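Local coordinates for alpha-toxin (Clostridium novyi, PDB 2VK9), which belongs to the large clostridial toxins and carries a catalytic domain of the GT-A glycosyltransferase clan, at residues Pro289-Ser294 against Asp355-Leu360; Asn297-Pro302 against Ser338-Arg343; Ala313-Ile318 against Asn326-Lys331; Ala319-Leu324 against Phe347-Asp352. All blocks are in the same frame, centred on the assembly; numbering follows the deposited sequence.

Contact 1. Residues Pro289-Ser294 against Asp355-Leu360; sequences PGVNLS and DLILPL
With chi1 at -154°, Asn292 holds its CG anti to the backbone N, which places CG near Asp355 O and Leu358 CD1, while in Ile357 a chi2 of -59° turns CD1 to within 3.8 Å of Val291 CG1. Between these groups lies a single antiparallel beta bridge, an example of two irregular segments joined by one bridge. Val291 and Ile357 form its non-hydrogen-bonded pair, flanked by two short backbone bonds: Leu358 N to Gly290 O, 2.7 Å, and Asn292 N to Leu356 O, also 2.7 Å. Pro289 joins the aliphatic face of the bridge, its CB 3.8 Å from Ile357 CG2. On the other face, CD1 of Leu358 comes to 3.5 Å from Asn292 CB, and Asn292 ND2 adds a weak bond of 3.1 Å to Asp355 O. An inverse gamma turn centred on Asn292 ends the pairing. The first loop follows strand 280-283 and the second leaves helix 353-356; helix 307-321 meets the bridge through Phe315 and Ile318, and helix 111-123 through Met119, Trp120 and Phe123.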
loop_
_atom_site.group_PDB
_atom_site.type_symbol
_atom_site.label_atom_id
_atom_site.label_comp_id
_atom_site.label_asym_id
_atom_site.label_seq_id
_atom_site.Cartn_x
_atom_site.Cartn_y
_atom_site.Cartn_z
ATOM N N PRO A 289 2.344 7.546 -17.062
ATOM C CA PRO A 289 1.198 8.404 -17.342
ATOM C C PRO A 289 0.095 7.683 -18.105
ATOM O O PRO A 289 0.375 6.758 -18.862
ATOM C CB PRO A 289 1.786 9.539 -18.186
ATOM C CG PRO A 289 3.198 9.187 -18.438
ATOM C CD PRO A 289 3.612 8.195 -17.421
ATOM N N GLY A 290 -1.146 8.109 -17.886
ATOM C CA GLY A 290 -2.312 7.472 -18.491
ATOM C C GLY A 290 -2.333 7.520 -20.005
ATOM O O GLY A 290 -2.064 8.561 -20.602
ATOM N N VAL A 291 -2.640 6.383 -20.622
ATOM C CA VAL A 291 -2.756 6.296 -22.079
ATOM C C VAL A 291 -4.218 6.316 -22.510
ATOM O O VAL A 291 -5.086 5.727 -21.857
ATOM C CB VAL A 291 -2.043 5.049 -22.681
ATOM C CG1 VAL A 291 -0.585 4.969 -22.231
ATOM C CG2 VAL A 291 -2.762 3.785 -22.304
ATOM N N ASN A 292 -4.471 6.996 -23.619
ATOM C CA ASN A 292 -5.802 7.105 -24.187
ATOM C C ASN A 292 -6.224 5.831 -24.939
ATOM O O ASN A 292 -6.280 5.822 -26.171
ATOM C CB ASN A 292 -5.826 8.301 -25.130
ATOM C CG ASN A 292 -7.194 8.895 -25.280
ATOM O OD1 ASN A 292 -8.199 8.181 -25.321
ATOM N ND2 ASN A 292 -7.249 10.219 -25.369
ATOM N N LEU A 293 -6.526 4.762 -24.201
ATOM C CA LEU A 293 -6.864 3.470 -24.805
ATOM C C LEU A 293 -8.148 3.459 -25.646
ATOM O O LEU A 293 -8.286 2.628 -26.551
ATOM C CB LEU A 293 -6.926 2.369 -23.745
ATOM C CG LEU A 293 -5.593 1.851 -23.189
ATOM C CD1 LEU A 293 -5.821 0.855 -22.062
ATOM C CD2 LEU A 293 -4.690 1.255 -24.275
ATOM N N SER A 294 -9.076 4.373 -25.352
ATOM C CA SER A 294 -10.309 4.505 -26.133
ATOM C C SER A 294 -10.056 4.565 -27.637
ATOM O O SER A 294 -10.706 3.858 -28.406
ATOM C CB SER A 294 -11.100 5.737 -25.699
ATOM O OG SER A 294 -11.950 5.412 -24.618
ATOM N N ASP A 355 -2.495 13.514 -27.744
ATOM C CA ASP A 355 -3.783 12.903 -27.915
ATOM C C ASP A 355 -3.709 11.466 -27.376
ATOM O O ASP A 355 -4.721 10.882 -26.976
ATOM C CB ASP A 355 -4.132 12.938 -29.401
ATOM C CG ASP A 355 -5.593 12.646 -29.677
ATOM O OD1 ASP A 355 -6.325 12.245 -28.737
ATOM O OD2 ASP A 355 -6.008 12.811 -30.854
ATOM N N LEU A 356 -2.495 10.918 -27.340
ATOM C CA LEU A 356 -2.268 9.526 -26.954
ATOM C C LEU A 356 -1.970 9.350 -25.473
ATOM O O LEU A 356 -2.510 8.451 -24.830
ATOM C CB LEU A 356 -1.118 8.946 -27.772
ATOM C CG LEU A 356 -1.386 8.692 -29.254
ATOM C CD1 LEU A 356 -0.086 8.728 -30.032
ATOM C CD2 LEU A 356 -2.091 7.365 -29.431
ATOM N N ILE A 357 -1.091 10.202 -24.950
ATOM C CA ILE A 357 -0.710 10.173 -23.543
ATOM C C ILE A 357 -1.396 11.327 -22.827
ATOM O O ILE A 357 -1.341 12.468 -23.282
ATOM C CB ILE A 357 0.830 10.295 -23.346
ATOM C CG1 ILE A 357 1.603 9.276 -24.198
ATOM C CG2 ILE A 357 1.206 10.175 -21.873
ATOM C CD1 ILE A 357 1.273 7.823 -23.922
ATOM N N LEU A 358 -2.038 11.021 -21.706
ATOM C CA LEU A 358 -2.796 12.009 -20.951
ATOM C C LEU A 358 -1.949 12.669 -19.841
ATOM O O LEU A 358 -1.185 11.982 -19.151
ATOM C CB LEU A 358 -4.069 11.364 -20.384
ATOM C CG LEU A 358 -5.297 11.287 -21.311
ATOM C CD1 LEU A 358 -5.039 10.540 -22.604
ATOM C CD2 LEU A 358 -6.488 10.660 -20.609
ATOM N N PRO A 359 -2.045 14.010 -19.698
ATOM C CA PRO A 359 -1.421 14.695 -18.569
ATOM C C PRO A 359 -2.282 14.566 -17.325
ATOM O O PRO A 359 -3.480 14.337 -17.441
ATOM C CB PRO A 359 -1.391 16.152 -19.029
ATOM C CG PRO A 359 -2.553 16.281 -19.924
ATOM C CD PRO A 359 -2.715 14.954 -20.612
ATOM N N LEU A 360 -1.689 14.715 -16.144
ATOM C CA LEU A 360 -2.461 14.630 -14.900
ATOM C C LEU A 360 -3.490 15.750 -14.788
ATOM O O LEU A 360 -4.615 15.521 -14.346
ATOM C CB LEU A 360 -1.547 14.639 -13.676
ATOM C CG LEU A 360 -0.832 13.347 -13.314
ATOM C CD1 LEU A 360 0.259 13.622 -12.299
ATOM C CD2 LEU A 360 -1.824 12.353 -12.780
#

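Contact 2. Residues Asn297-Pro302 against Ser338-Arg343; sequences NDISKP and SEIKER
Ile299 and Pro302, in the loop that leads from strand 280-283 to helix 307-321, lie against the first turns of helix 338-349, where Ile340 and Arg343 stand one helical turn apart. The arrangement is loop-on-helix packing at the protein surface, and it illustrates how an irregular segment can follow a helix without any backbone pairing. Apolar contacts make up one part of it. Pro302 and Ile340 reach toward each other tip to tip, the ring carbon CG of Pro302 standing 3.8 Å from Ile340 CD1; a chi2 of 168° in Ile340 sends that CD1 outward to the proline. Looser is the meeting of the two isoleucines through their CG2 branches, with Ile299 CG2 4.2 Å from Ile340 CG2. The CB of Ile299 is directed at the helix. Trp310 of helix 307-321 touches both Ile299 and Pro302, so the loop meets that helix as well as helix 338-349.

The polar and mixed contacts belong to Arg343. A bend at chi3 (66°) places NE; the guanidinium lies beside Ile299, the two side chains sliding past each other in opposite directions. Here CG1 of Ile299 lies over one face of the guanidinium, offset toward its rim. A single weak hydrogen bond completes the group: Arg343 NH2 approaches Asp298 O obliquely at 3.4 Å, and the same NH2 lies 4.1 Å from Ile299 CG1.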
loop_
_atom_site.group_PDB
_atom_site.type_symbol
_atom_site.label_atom_id
_atom_site.label_comp_id
_atom_site.label_asym_id
_atom_site.label_seq_id
_atom_site.Cartn_x
_atom_site.Cartn_y
_atom_site.Cartn_z
ATOM N N ASN A 297 -10.235 1.535 -29.955
ATOM C CA ASN A 297 -11.444 0.716 -29.833
ATOM C C ASN A 297 -11.916 0.093 -31.139
ATOM O O ASN A 297 -12.530 -0.974 -31.130
ATOM C CB ASN A 297 -12.578 1.500 -29.168
ATOM C CG ASN A 297 -12.508 1.437 -27.653
ATOM O OD1 ASN A 297 -11.558 0.894 -27.081
ATOM N ND2 ASN A 297 -13.516 1.989 -26.994
ATOM N N ASP A 298 -11.614 0.757 -32.253
ATOM C CA ASP A 298 -11.908 0.225 -33.583
ATOM C C ASP A 298 -10.807 -0.706 -34.077
ATOM O O ASP A 298 -10.614 -0.863 -35.287
ATOM C CB ASP A 298 -12.127 1.363 -34.580
ATOM C CG ASP A 298 -13.151 2.368 -34.095
ATOM O OD1 ASP A 298 -14.102 1.957 -33.379
ATOM O OD2 ASP A 298 -12.996 3.569 -34.420
ATOM N N ILE A 299 -10.071 -1.295 -33.135
ATOM C CA ILE A 299 -9.120 -2.369 -33.432
ATOM C C ILE A 299 -9.413 -3.536 -32.486
ATOM O O ILE A 299 -9.223 -3.430 -31.267
ATOM C CB ILE A 299 -7.637 -1.914 -33.345
ATOM C CG1 ILE A 299 -7.358 -0.813 -34.378
ATOM C CG2 ILE A 299 -6.713 -3.098 -33.589
ATOM C CD1 ILE A 299 -6.157 0.082 -34.071
ATOM N N SER A 300 -9.903 -4.631 -33.063
ATOM C CA SER A 300 -10.353 -5.789 -32.295
ATOM C C SER A 300 -9.184 -6.630 -31.785
ATOM O O SER A 300 -8.313 -7.047 -32.546
ATOM C CB SER A 300 -11.341 -6.636 -33.113
ATOM O OG SER A 300 -10.989 -6.666 -34.493
ATOM N N LYS A 301 -9.178 -6.860 -30.480
ATOM C CA LYS A 301 -8.156 -7.655 -29.820
ATOM C C LYS A 301 -8.254 -9.132 -30.242
ATOM O O LYS A 301 -9.343 -9.712 -30.198
ATOM C CB LYS A 301 -8.311 -7.477 -28.304
ATOM C CG LYS A 301 -7.876 -8.632 -27.427
ATOM C CD LYS A 301 -8.698 -8.613 -26.143
ATOM C CE LYS A 301 -8.320 -9.738 -25.213
ATOM N NZ LYS A 301 -8.465 -11.062 -25.865
ATOM N N PRO A 302 -7.120 -9.732 -30.672
ATOM C CA PRO A 302 -7.023 -11.154 -31.067
ATOM C C PRO A 302 -7.665 -12.115 -30.061
ATOM O O PRO A 302 -7.515 -11.926 -28.843
ATOM C CB PRO A 302 -5.511 -11.401 -31.129
ATOM C CG PRO A 302 -4.940 -10.071 -31.476
ATOM C CD PRO A 302 -5.829 -9.030 -30.825
ATOM N N SER A 338 1.179 -9.943 -37.744
ATOM C CA SER A 338 1.742 -8.805 -38.489
ATOM C C SER A 338 0.726 -7.761 -38.953
ATOM O O SER A 338 1.018 -6.561 -38.941
ATOM C CB SER A 338 2.536 -9.293 -39.710
ATOM O OG SER A 338 3.674 -10.047 -39.332
ATOM N N GLU A 339 -0.448 -8.225 -39.384
ATOM C CA GLU A 339 -1.462 -7.354 -39.987
ATOM C C GLU A 339 -2.025 -6.359 -38.984
ATOM O O GLU A 339 -2.222 -5.181 -39.310
ATOM C CB GLU A 339 -2.600 -8.182 -40.584
ATOM C CG GLU A 339 -2.244 -8.900 -41.884
ATOM C CD GLU A 339 -3.309 -9.920 -42.318
ATOM O OE1 GLU A 339 -4.253 -10.194 -41.528
ATOM O OE2 GLU A 339 -3.193 -10.455 -43.451
ATOM N N ILE A 340 -2.277 -6.853 -37.771
ATOM C CA ILE A 340 -2.828 -6.049 -36.675
ATOM C C ILE A 340 -1.788 -5.054 -36.156
ATOM O O ILE A 340 -2.092 -3.871 -35.992
ATOM C CB ILE A 340 -3.369 -6.942 -35.520
ATOM C CG1 ILE A 340 -4.530 -7.819 -36.016
ATOM C CG2 ILE A 340 -3.815 -6.083 -34.340
ATOM C CD1 ILE A 340 -4.947 -8.922 -35.056
ATOM N N LYS A 341 -0.567 -5.535 -35.920
ATOM C CA LYS A 341 0.543 -4.678 -35.507
ATOM C C LYS A 341 0.699 -3.442 -36.401
ATOM O O LYS A 341 0.881 -2.332 -35.893
ATOM C CB LYS A 341 1.863 -5.463 -35.445
ATOM C CG LYS A 341 3.095 -4.569 -35.329
ATOM C CD LYS A 341 4.363 -5.341 -35.021
ATOM C CE LYS A 341 5.555 -4.395 -34.984
ATOM N NZ LYS A 341 6.781 -5.088 -34.546
ATOM N N GLU A 342 0.627 -3.632 -37.719
ATOM C CA GLU A 342 0.761 -2.519 -38.669
ATOM C C GLU A 342 -0.413 -1.537 -38.645
ATOM O O GLU A 342 -0.261 -0.369 -39.015
ATOM C CB GLU A 342 1.015 -3.020 -40.095
ATOM C CG GLU A 342 2.493 -3.014 -40.495
ATOM C CD GLU A 342 3.182 -1.672 -40.221
ATOM O OE1 GLU A 342 2.622 -0.612 -40.601
ATOM O OE2 GLU A 342 4.287 -1.677 -39.621
ATOM N N ARG A 343 -1.574 -2.016 -38.211
ATOM C CA ARG A 343 -2.723 -1.147 -38.006
ATOM C C ARG A 343 -2.499 -0.291 -36.757
ATOM O O ARG A 343 -2.770 0.916 -36.762
ATOM C CB ARG A 343 -4.014 -1.963 -37.896
ATOM C CG ARG A 343 -4.460 -2.619 -39.208
ATOM C CD ARG A 343 -5.869 -3.219 -39.095
ATOM N NE ARG A 343 -6.890 -2.186 -38.892
ATOM C CZ ARG A 343 -8.068 -2.389 -38.308
ATOM N NH1 ARG A 343 -8.401 -3.592 -37.853
ATOM N NH2 ARG A 343 -8.913 -1.377 -38.172
#

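Contact 3. Residues Ala313-Ile318 against Asn326-Lys331; sequences AIFEAI and NNYPYK
A helix and its own outgoing connection make up this contact: Phe315, Glu316 and Ala317 of helix 307-321 meet Tyr328 and Tyr330 of the loop that leads on to helix 338-349. It is a worked example of a loop folding back on the helix it has just left. The aromatic pair is an offset edge-to-face stack, with the edge of Phe315 toward the face of Tyr328, centroids 5.4 Å apart and planes at 75°. A chi1 of 179° puts CG of Phe315 anti to the backbone N, and the ring then brings its CD2 to 3.6 Å from Tyr328 CE1. Glu316 is the other main element. Its chain, extended beyond CG, crosses Tyr328 at about a right angle, CG lying 3.7 Å from Tyr328 CE1, and delivers the buried carboxylate to the loop backbone around Tyr330. No hydrogen bond joins the two segments. Instead Glu316 OE2 is bonded to Tyr332 N, just beyond the loop segment, and to His518 NE2; His518 also stacks on Tyr328 and donates its backbone N to Tyr328 OH. OE2 thus has two donors in a buried place, and the histidine may help to stabilise the carboxylate's charge. Tyr330 brings its ring beside the backbone at Glu316 and Ala317, with OH 3.7 Å from Ala317 CA, and Lys341 makes a cation-pi contact with its ring. The loop itself is tightened there by a weak bond from Lys331 N to Pro329 O, 2.8 Å long, which closes an inverse gamma turn centred on Tyr330.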
loop_
_atom_site.group_PDB
_atom_site.type_symbol
_atom_site.label_atom_id
_atom_site.label_comp_id
_atom_site.label_asym_id
_atom_site.label_seq_id
_atom_site.Cartn_x
_atom_site.Cartn_y
_atom_site.Cartn_z
ATOM N N ALA A 313 0.765 -4.017 -25.182
ATOM C CA ALA A 313 1.217 -3.947 -26.574
ATOM C C ALA A 313 0.897 -2.621 -27.268
ATOM O O ALA A 313 1.739 -2.083 -27.989
ATOM C CB ALA A 313 0.640 -5.106 -27.358
ATOM N N ILE A 314 -0.318 -2.109 -27.049
ATOM C CA ILE A 314 -0.708 -0.770 -27.513
ATOM C C ILE A 314 0.367 0.241 -27.114
ATOM O O ILE A 314 0.861 0.993 -27.953
ATOM C CB ILE A 314 -2.077 -0.290 -26.910
ATOM C CG1 ILE A 314 -3.215 -1.295 -27.171
ATOM C CG2 ILE A 314 -2.438 1.128 -27.384
ATOM C CD1 ILE A 314 -3.788 -1.285 -28.581
ATOM N N PHE A 315 0.738 0.250 -25.833
ATOM C CA PHE A 315 1.706 1.232 -25.355
ATOM C C PHE A 315 3.113 1.067 -25.921
ATOM O O PHE A 315 3.789 2.071 -26.178
ATOM C CB PHE A 315 1.771 1.306 -23.836
ATOM C CG PHE A 315 2.777 2.292 -23.352
ATOM C CD1 PHE A 315 2.594 3.650 -23.578
ATOM C CD2 PHE A 315 3.937 1.865 -22.724
ATOM C CE1 PHE A 315 3.538 4.566 -23.164
ATOM C CE2 PHE A 315 4.892 2.782 -22.309
ATOM C CZ PHE A 315 4.690 4.133 -22.527
ATOM N N GLU A 316 3.555 -0.178 -26.107
ATOM C CA GLU A 316 4.838 -0.446 -26.770
ATOM C C GLU A 316 4.910 0.245 -28.137
ATOM O O GLU A 316 5.969 0.737 -28.547
ATOM C CB GLU A 316 5.059 -1.946 -26.945
ATOM C CG GLU A 316 5.058 -2.731 -25.650
ATOM C CD GLU A 316 5.194 -4.228 -25.861
ATOM O OE1 GLU A 316 4.917 -4.727 -26.973
ATOM O OE2 GLU A 316 5.575 -4.916 -24.896
ATOM N N ALA A 317 3.769 0.287 -28.822
ATOM C CA ALA A 317 3.649 0.947 -30.112
ATOM C C ALA A 317 3.809 2.446 -29.977
ATOM O O ALA A 317 4.548 3.061 -30.739
ATOM C CB ALA A 317 2.315 0.622 -30.746
ATOM N N ILE A 318 3.114 3.035 -29.008
ATOM C CA ILE A 318 3.261 4.457 -28.749
ATOM C C ILE A 318 4.696 4.744 -28.370
ATOM O O ILE A 318 5.336 5.583 -28.993
ATOM C CB ILE A 318 2.320 4.961 -27.640
ATOM C CG1 ILE A 318 0.859 4.763 -28.060
ATOM C CG2 ILE A 318 2.605 6.433 -27.349
ATOM C CD1 ILE A 318 -0.139 4.899 -26.946
ATOM N N ASN A 326 13.996 4.655 -24.886
ATOM C CA ASN A 326 15.000 3.943 -25.660
ATOM C C ASN A 326 15.054 2.442 -25.423
ATOM O O ASN A 326 15.620 1.698 -26.225
ATOM C CB ASN A 326 16.370 4.561 -25.436
ATOM C CG ASN A 326 16.669 5.651 -26.427
ATOM O OD1 ASN A 326 16.266 5.569 -27.596
ATOM N ND2 ASN A 326 17.387 6.682 -25.977
ATOM N N ASN A 327 14.456 1.993 -24.329
ATOM C CA ASN A 327 14.614 0.618 -23.911
ATOM C C ASN A 327 13.269 0.034 -23.533
ATOM O O ASN A 327 13.050 -0.380 -22.398
ATOM C CB ASN A 327 15.610 0.552 -22.745
ATOM C CG ASN A 327 16.105 -0.858 -22.459
ATOM O OD1 ASN A 327 15.896 -1.779 -23.252
ATOM N ND2 ASN A 327 16.764 -1.031 -21.313
ATOM N N TYR A 328 12.355 0.023 -24.495
ATOM C CA TYR A 328 11.048 -0.571 -24.277
ATOM C C TYR A 328 10.692 -1.454 -25.466
ATOM O O TYR A 328 9.979 -1.018 -26.377
ATOM C CB TYR A 328 10.005 0.522 -24.046
ATOM C CG TYR A 328 8.839 0.097 -23.186
ATOM C CD1 TYR A 328 7.617 -0.243 -23.760
ATOM C CD2 TYR A 328 8.952 0.042 -21.799
ATOM C CE1 TYR A 328 6.537 -0.628 -22.978
ATOM C CE2 TYR A 328 7.882 -0.344 -21.009
ATOM C CZ TYR A 328 6.677 -0.675 -21.607
ATOM O OH TYR A 328 5.604 -1.055 -20.844
ATOM N N PRO A 329 11.216 -2.699 -25.471
ATOM C CA PRO A 329 11.023 -3.669 -26.562
ATOM C C PRO A 329 9.563 -4.095 -26.775
ATOM O O PRO A 329 8.741 -3.959 -25.864
ATOM C CB PRO A 329 11.870 -4.867 -26.121
ATOM C CG PRO A 329 12.045 -4.709 -24.663
ATOM C CD PRO A 329 12.070 -3.249 -24.401
ATOM N N TYR A 330 9.251 -4.600 -27.970
ATOM C CA TYR A 330 7.915 -5.127 -28.278
ATOM C C TYR A 330 7.699 -6.513 -27.665
ATOM O O TYR A 330 7.404 -7.471 -28.377
ATOM C CB TYR A 330 7.707 -5.207 -29.788
ATOM C CG TYR A 330 7.364 -3.901 -30.454
ATOM C CD1 TYR A 330 8.328 -3.174 -31.139
ATOM C CD2 TYR A 330 6.062 -3.400 -30.418
ATOM C CE1 TYR A 330 8.006 -1.973 -31.768
ATOM C CE2 TYR A 330 5.729 -2.203 -31.040
ATOM C CZ TYR A 330 6.705 -1.492 -31.710
ATOM O OH TYR A 330 6.381 -0.304 -32.323
ATOM N N LYS A 331 7.847 -6.617 -26.347
ATOM C CA LYS A 331 7.727 -7.895 -25.647
ATOM C C LYS A 331 6.314 -8.504 -25.740
ATOM O O LYS A 331 6.158 -9.724 -25.794
ATOM C CB LYS A 331 8.196 -7.757 -24.182
ATOM C CG LYS A 331 7.753 -8.889 -23.255
ATOM C CD LYS A 331 8.634 -9.040 -22.025
ATOM C CE LYS A 331 8.105 -10.175 -21.128
ATOM N NZ LYS A 331 9.101 -10.669 -20.122
#

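Contact 4. Residues Ala319-Leu324 against Phe347-Asp352; sequences ANEKKL and FVRNHD
Glu321 and Arg349 cross obliquely, their flat ends nearly perpendicular: carboxylate and guanidinium planes are 80° apart. One oxygen does the work. Glu321 OE1 lies in the guanidinium plane, at its edge, and forms a salt bridge of 2.9 Å with Arg349 NH1. Next to this bridge, Val348 turns its CB to the opposing segment, and CG1 fits beside two aliphatic parts, at 3.7 Å from Glu321 CB and 3.8 Å from Lys322 CG. Lys322 then runs past Val348 in the opposite direction. A bend at chi2 (-67°) directs CD toward the loop that follows helix 338-349, and the chain beyond it continues extended until NZ bonds to His351 O at 2.7 Å, nearly along the C=O axis. Both helices finish here, the first in a Schellman motif at Lys323, while Asp352 opens the next helix as its N-cap, OD1 bonding to Asn354 N. The chemistry illustrates how side chains can tie two helix ends together: one bond pairs opposite charges, the other sets an ammonium on the carbonyl of His351, between the end of one helix and the N-cap of the next, so the linker is held by a charged donor.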
loop_
_atom_site.group_PDB
_atom_site.type_symbol
_atom_site.label_atom_id
_atom_site.label_comp_id
_atom_site.label_asym_id
_atom_site.label_seq_id
_atom_site.Cartn_x
_atom_site.Cartn_y
_atom_site.Cartn_z
ATOM N N ALA A 319 5.203 4.023 -27.367
ATOM C CA ALA A 319 6.553 4.257 -26.849
ATOM C C ALA A 319 7.555 4.282 -27.984
ATOM O O ALA A 319 8.367 5.203 -28.076
ATOM C CB ALA A 319 6.935 3.210 -25.814
ATOM N N ASN A 320 7.458 3.285 -28.864
ATOM C CA ASN A 320 8.404 3.113 -29.971
ATOM C C ASN A 320 8.233 4.077 -31.148
ATOM O O ASN A 320 9.165 4.809 -31.482
ATOM C CB ASN A 320 8.406 1.661 -30.445
ATOM C CG ASN A 320 9.214 0.761 -29.533
ATOM O OD1 ASN A 320 10.442 0.797 -29.556
ATOM N ND2 ASN A 320 8.534 -0.044 -28.719
ATOM N N GLU A 321 7.060 4.085 -31.771
ATOM C CA GLU A 321 6.827 4.980 -32.903
ATOM C C GLU A 321 7.023 6.447 -32.550
ATOM O O GLU A 321 7.615 7.200 -33.321
ATOM C CB GLU A 321 5.433 4.763 -33.506
ATOM C CG GLU A 321 5.299 3.466 -34.317
ATOM C CD GLU A 321 6.383 3.319 -35.384
ATOM O OE1 GLU A 321 6.356 4.103 -36.364
ATOM O OE2 GLU A 321 7.259 2.427 -35.231
ATOM N N LYS A 322 6.535 6.836 -31.374
ATOM C CA LYS A 322 6.613 8.216 -30.902
ATOM C C LYS A 322 7.924 8.498 -30.175
ATOM O O LYS A 322 8.140 9.610 -29.674
ATOM C CB LYS A 322 5.413 8.545 -30.017
ATOM C CG LYS A 322 4.093 8.568 -30.772
ATOM C CD LYS A 322 4.038 9.716 -31.769
ATOM C CE LYS A 322 2.707 9.741 -32.489
ATOM N NZ LYS A 322 2.481 11.020 -33.208
ATOM N N LYS A 323 8.792 7.483 -30.146
ATOM C CA LYS A 323 10.143 7.573 -29.583
ATOM C C LYS A 323 10.151 8.196 -28.183
ATOM O O LYS A 323 10.783 9.215 -27.941
ATOM C CB LYS A 323 11.100 8.282 -30.559
ATOM C CG LYS A 323 11.447 7.447 -31.816
ATOM C CD LYS A 323 12.463 8.153 -32.747
ATOM C CE LYS A 323 11.810 9.257 -33.596
ATOM N NZ LYS A 323 12.796 10.037 -34.389
ATOM N N LEU A 324 9.439 7.551 -27.269
ATOM C CA LEU A 324 9.292 8.025 -25.901
ATOM C C LEU A 324 10.279 7.388 -24.918
ATOM O O LEU A 324 10.468 7.885 -23.818
ATOM C CB LEU A 324 7.862 7.775 -25.420
ATOM C CG LEU A 324 6.761 8.553 -26.127
ATOM C CD1 LEU A 324 5.455 8.341 -25.412
ATOM C CD2 LEU A 324 7.113 10.029 -26.176
ATOM N N PHE A 347 -1.876 3.666 -36.802
ATOM C CA PHE A 347 -2.814 4.430 -35.988
ATOM C C PHE A 347 -2.068 5.385 -35.068
ATOM O O PHE A 347 -2.473 6.531 -34.887
ATOM C CB PHE A 347 -3.702 3.508 -35.161
ATOM C CG PHE A 347 -4.948 4.171 -34.674
ATOM C CD1 PHE A 347 -6.121 4.104 -35.430
ATOM C CD2 PHE A 347 -4.948 4.890 -33.477
ATOM C CE1 PHE A 347 -7.288 4.731 -34.996
ATOM C CE2 PHE A 347 -6.105 5.524 -33.027
ATOM C CZ PHE A 347 -7.281 5.446 -33.790
ATOM N N VAL A 348 -0.979 4.891 -34.489
ATOM C CA VAL A 348 -0.100 5.690 -33.649
ATOM C C VAL A 348 0.491 6.867 -34.428
ATOM O O VAL A 348 0.407 8.006 -33.977
ATOM C CB VAL A 348 1.022 4.823 -33.022
ATOM C CG1 VAL A 348 2.073 5.688 -32.334
ATOM C CG2 VAL A 348 0.431 3.827 -32.033
ATOM N N ARG A 349 1.064 6.603 -35.601
ATOM C CA ARG A 349 1.766 7.661 -36.337
ATOM C C ARG A 349 0.848 8.739 -36.928
ATOM O O ARG A 349 1.309 9.835 -37.253
ATOM C CB ARG A 349 2.761 7.103 -37.374
ATOM C CG ARG A 349 2.164 6.283 -38.502
ATOM C CD ARG A 349 3.197 6.006 -39.610
ATOM N NE ARG A 349 3.084 4.634 -40.110
ATOM C CZ ARG A 349 3.796 3.610 -39.646
ATOM N NH1 ARG A 349 4.692 3.795 -38.686
ATOM N NH2 ARG A 349 3.618 2.398 -40.144
ATOM N N ASN A 350 -0.444 8.439 -37.034
ATOM C CA ASN A 350 -1.421 9.408 -37.547
ATOM C C ASN A 350 -2.178 10.188 -36.464
ATOM O O ASN A 350 -3.030 11.021 -36.772
ATOM C CB ASN A 350 -2.398 8.722 -38.510
ATOM C CG ASN A 350 -1.748 8.358 -39.836
ATOM O OD1 ASN A 350 -1.856 7.221 -40.304
ATOM N ND2 ASN A 350 -1.056 9.324 -40.446
ATOM N N HIS A 351 -1.853 9.915 -35.202
ATOM C CA HIS A 351 -2.409 10.655 -34.074
ATOM C C HIS A 351 -1.343 11.486 -33.376
ATOM O O HIS A 351 -0.180 11.097 -33.341
ATOM C CB HIS A 351 -3.075 9.700 -33.085
ATOM C CG HIS A 351 -4.454 9.280 -33.493
ATOM N ND1 HIS A 351 -5.579 9.599 -32.758
ATOM C CD2 HIS A 351 -4.894 8.580 -34.567
ATOM C CE1 HIS A 351 -6.649 9.106 -33.358
ATOM N NE2 HIS A 351 -6.261 8.486 -34.458
ATOM N N ASP A 352 -1.745 12.636 -32.839
ATOM C CA ASP A 352 -0.845 13.511 -32.086
ATOM C C ASP A 352 -0.408 12.844 -30.780
ATOM O O ASP A 352 -1.140 12.023 -30.216
ATOM C CB ASP A 352 -1.512 14.867 -31.802
ATOM C CG ASP A 352 -0.514 15.936 -31.341
ATOM O OD1 ASP A 352 -0.181 15.994 -30.130
ATOM O OD2 ASP A 352 -0.060 16.729 -32.197
#

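How the contacts relate
Contact 1 is buried and contact 3 partly so, whereas contacts 2 and 4 lie at the surface, and the chemistry changes accordingly. Only contact 1 relies on backbone pairing; contact 3 combines aromatic rings with a buried carboxylate, contact 4 depends on charged side chains, and contact 2 is mostly aliphatic with one weak bond. Contacts 3 and 4 share helix 307-321 and touch where Ala317 CB packs on Val348 CG2. Contacts 2 and 4 share helix 338-349, along which Glu342 and Arg349 make a long, weak ion pair. Contact 1 adjoins both 3 and 4, through Ile357 against Ile318 and Leu356 against Lys322.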